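Local atomic coordinates of glycoside Hydrolase (Bacteroides plebeius, PDB entry 5T3B), a protein that probably hydrolyses glycosidic bonds in polysaccharides as a family 50 glycoside hydrolase of a gut bacterium. Residues G425-K430 with Y473-Y478. Numbering follows the deposited sequence. Where two conformers were deposited one is given.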
loop_
_atom_site.group_PDB
_atom_site.type_symbol
_atom_site.label_atom_id
_atom_site.label_comp_id
_atom_site.label_asym_id
_atom_site.label_seq_id
_atom_site.Cartn_x
_atom_site.Cartn_y
_atom_site.Cartn_z
ATOM N N GLY A 425 -11.519 9.010 -4.471
ATOM C CA GLY A 425 -11.430 8.138 -5.604
ATOM C C GLY A 425 -11.318 6.680 -5.251
ATOM O O GLY A 425 -11.909 5.819 -5.887
ATOM N N LEU A 426 -10.512 6.397 -4.210
ATOM C CA LEU A 426 -10.322 5.018 -3.720
ATOM C C LEU A 426 -11.600 4.515 -3.038
ATOM O O LEU A 426 -11.917 3.325 -3.154
ATOM C CB LEU A 426 -9.166 4.948 -2.782
ATOM C CG LEU A 426 -7.815 5.246 -3.326
ATOM C CD1 LEU A 426 -6.724 5.168 -2.288
ATOM C CD2 LEU A 426 -7.491 4.368 -4.549
ATOM N N LEU A 427 -12.312 5.372 -2.310
ATOM C CA LEU A 427 -13.538 4.967 -1.622
ATOM C C LEU A 427 -14.562 4.438 -2.593
ATOM O O LEU A 427 -15.399 3.627 -2.214
ATOM C CB LEU A 427 -14.073 6.080 -0.737
ATOM C CG LEU A 427 -13.284 6.355 0.524
ATOM C CD1 LEU A 427 -13.666 7.712 1.118
ATOM C CD2 LEU A 427 -13.388 5.251 1.526
ATOM N N GLU A 428 -14.571 4.955 -3.823
ATOM C CA GLU A 428 -15.517 4.467 -4.802
ATOM C C GLU A 428 -15.204 3.077 -5.339
ATOM O O GLU A 428 -16.079 2.435 -5.944
ATOM C CB GLU A 428 -15.624 5.446 -5.976
ATOM C CG GLU A 428 -16.163 6.786 -5.605
ATOM C CD GLU A 428 -16.727 7.541 -6.781
ATOM O OE1 GLU A 428 -17.816 7.170 -7.290
ATOM O OE2 GLU A 428 -16.081 8.498 -7.166
ATOM N N ALA A 429 -13.991 2.624 -5.160
ATOM C CA ALA A 429 -13.595 1.304 -5.615
ATOM C C ALA A 429 -14.002 0.267 -4.575
ATOM O O ALA A 429 -13.372 0.165 -3.500
ATOM C CB ALA A 429 -12.088 1.226 -5.882
ATOM N N LYS A 430 -14.997 -0.551 -4.887
ATOM C CA LYS A 430 -15.510 -1.539 -3.949
ATOM C C LYS A 430 -14.528 -2.662 -3.662
ATOM O O LYS A 430 -14.667 -3.374 -2.660
ATOM C CB LYS A 430 -16.795 -2.126 -4.482
ATOM C CG LYS A 430 -17.952 -1.159 -4.557
ATOM C CD LYS A 430 -19.273 -1.889 -4.830
ATOM C CE LYS A 430 -20.282 -1.053 -5.593
ATOM N NZ LYS A 430 -21.402 -1.966 -5.840
ATOM N N TYR A 473 -16.694 5.173 6.595
ATOM C CA TYR A 473 -17.775 4.200 6.599
ATOM C C TYR A 473 -19.080 4.801 6.036
ATOM O O TYR A 473 -19.797 4.173 5.274
ATOM C CB TYR A 473 -17.969 3.616 8.006
ATOM C CG TYR A 473 -16.734 2.941 8.549
ATOM C CD1 TYR A 473 -16.301 1.722 8.045
ATOM C CD2 TYR A 473 -15.928 3.542 9.487
ATOM C CE1 TYR A 473 -15.171 1.076 8.542
ATOM C CE2 TYR A 473 -14.789 2.949 9.970
ATOM C CZ TYR A 473 -14.372 1.715 9.480
ATOM O OH TYR A 473 -13.265 1.053 9.916
ATOM N N ASN A 474 -19.363 6.051 6.426
ATOM C CA ASN A 474 -20.578 6.683 5.899
ATOM C C ASN A 474 -20.409 7.215 4.457
ATOM O O ASN A 474 -21.371 7.265 3.698
ATOM C CB ASN A 474 -21.161 7.668 6.860
ATOM C CG ASN A 474 -20.324 8.916 7.050
ATOM O OD1 ASN A 474 -20.195 9.737 6.118
ATOM N ND2 ASN A 474 -19.733 9.057 8.203
ATOM N N LEU A 475 -19.164 7.502 4.060
ATOM C CA LEU A 475 -18.891 7.804 2.680
ATOM C C LEU A 475 -19.134 6.572 1.783
ATOM O O LEU A 475 -19.644 6.694 0.667
ATOM C CB LEU A 475 -17.482 8.346 2.507
ATOM C CG LEU A 475 -17.379 9.828 2.840
ATOM C CD1 LEU A 475 -15.916 10.202 3.110
ATOM C CD2 LEU A 475 -17.994 10.705 1.745
ATOM N N ILE A 476 -18.657 5.438 2.241
ATOM C CA ILE A 476 -18.910 4.183 1.540
ATOM C C ILE A 476 -20.418 3.982 1.370
ATOM O O ILE A 476 -20.864 3.545 0.322
ATOM C CB ILE A 476 -18.160 3.023 2.205
ATOM C CG1 ILE A 476 -16.682 3.161 1.845
ATOM C CG2 ILE A 476 -18.753 1.669 1.784
ATOM C CD1 ILE A 476 -15.803 2.303 2.715
ATOM N N ASP A 477 -21.163 4.212 2.429
ATOM C CA ASP A 477 -22.630 4.061 2.337
ATOM C C ASP A 477 -23.173 4.985 1.242
ATOM O O ASP A 477 -24.048 4.590 0.455
ATOM C CB ASP A 477 -23.326 4.364 3.648
ATOM C CG ASP A 477 -23.109 3.315 4.691
ATOM O OD1 ASP A 477 -22.824 2.153 4.375
ATOM O OD2 ASP A 477 -23.208 3.696 5.879
ATOM N N TYR A 478 -22.720 6.231 1.227
ATOM C CA TYR A 478 -23.119 7.218 0.194
ATOM C C TYR A 478 -22.775 6.764 -1.212
ATOM O O TYR A 478 -23.605 6.795 -2.106
ATOM C CB TYR A 478 -22.484 8.571 0.531
ATOM C CG TYR A 478 -22.404 9.569 -0.573
ATOM C CD1 TYR A 478 -23.459 10.381 -0.885
ATOM C CD2 TYR A 478 -21.253 9.756 -1.303
ATOM C CE1 TYR A 478 -23.343 11.332 -1.882
ATOM C CE2 TYR A 478 -21.108 10.699 -2.264
ATOM C CZ TYR A 478 -22.160 11.504 -2.603
ATOM O OH TYR A 478 -22.012 12.454 -3.577
#
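Leu427 of helix 412-427 reaches across to helix 472-480 and rests its two methyls on two neighbouring residues. CD1 meets the CD1 methyl of Leu475 at 3.9 Å and lies 4.1 Å from Leu475 CB, the two leucines running obliquely to one another. CD2 turns to Ile476, 3.9 Å from its CG1 and 4.0 Å from its CD1, here with the side chains nearly at right angles. A forked leucine suits this place because each branch has its own partner. Leu475 suits its own by offering both CB and CD1 to one methyl. The CA–CB bond of Ile476 runs along the gap, and with CG1 anti to the carbonyl carbon (chi1 -74°) the longer branch of this beta-branched residue, CG1-CD1, bends back to meet Leu427. Cutting Leu427 back to an alanine would probably open a gap and strip Leu475 CD1 and the CG1-CD1 branch of Ile476 of their partner on helix 412-427.

On the same helix as these two, Val472 and Phe479 also touch Leu427, while Tyr122 of strand 120-126 packs against both Leu427 and Ile476. Further out, polar ties flank this apolar patch: Arg110 hydrogen-bonds the carbonyl of Leu427, and Glu428 forms a salt bridge with Arg61. No hydrogen bond joins 425-430 to 473-478; their contact is buried and aliphatic, with Phe479 adding an aromatic neighbour, and its hold comes from shape and exclusion of water.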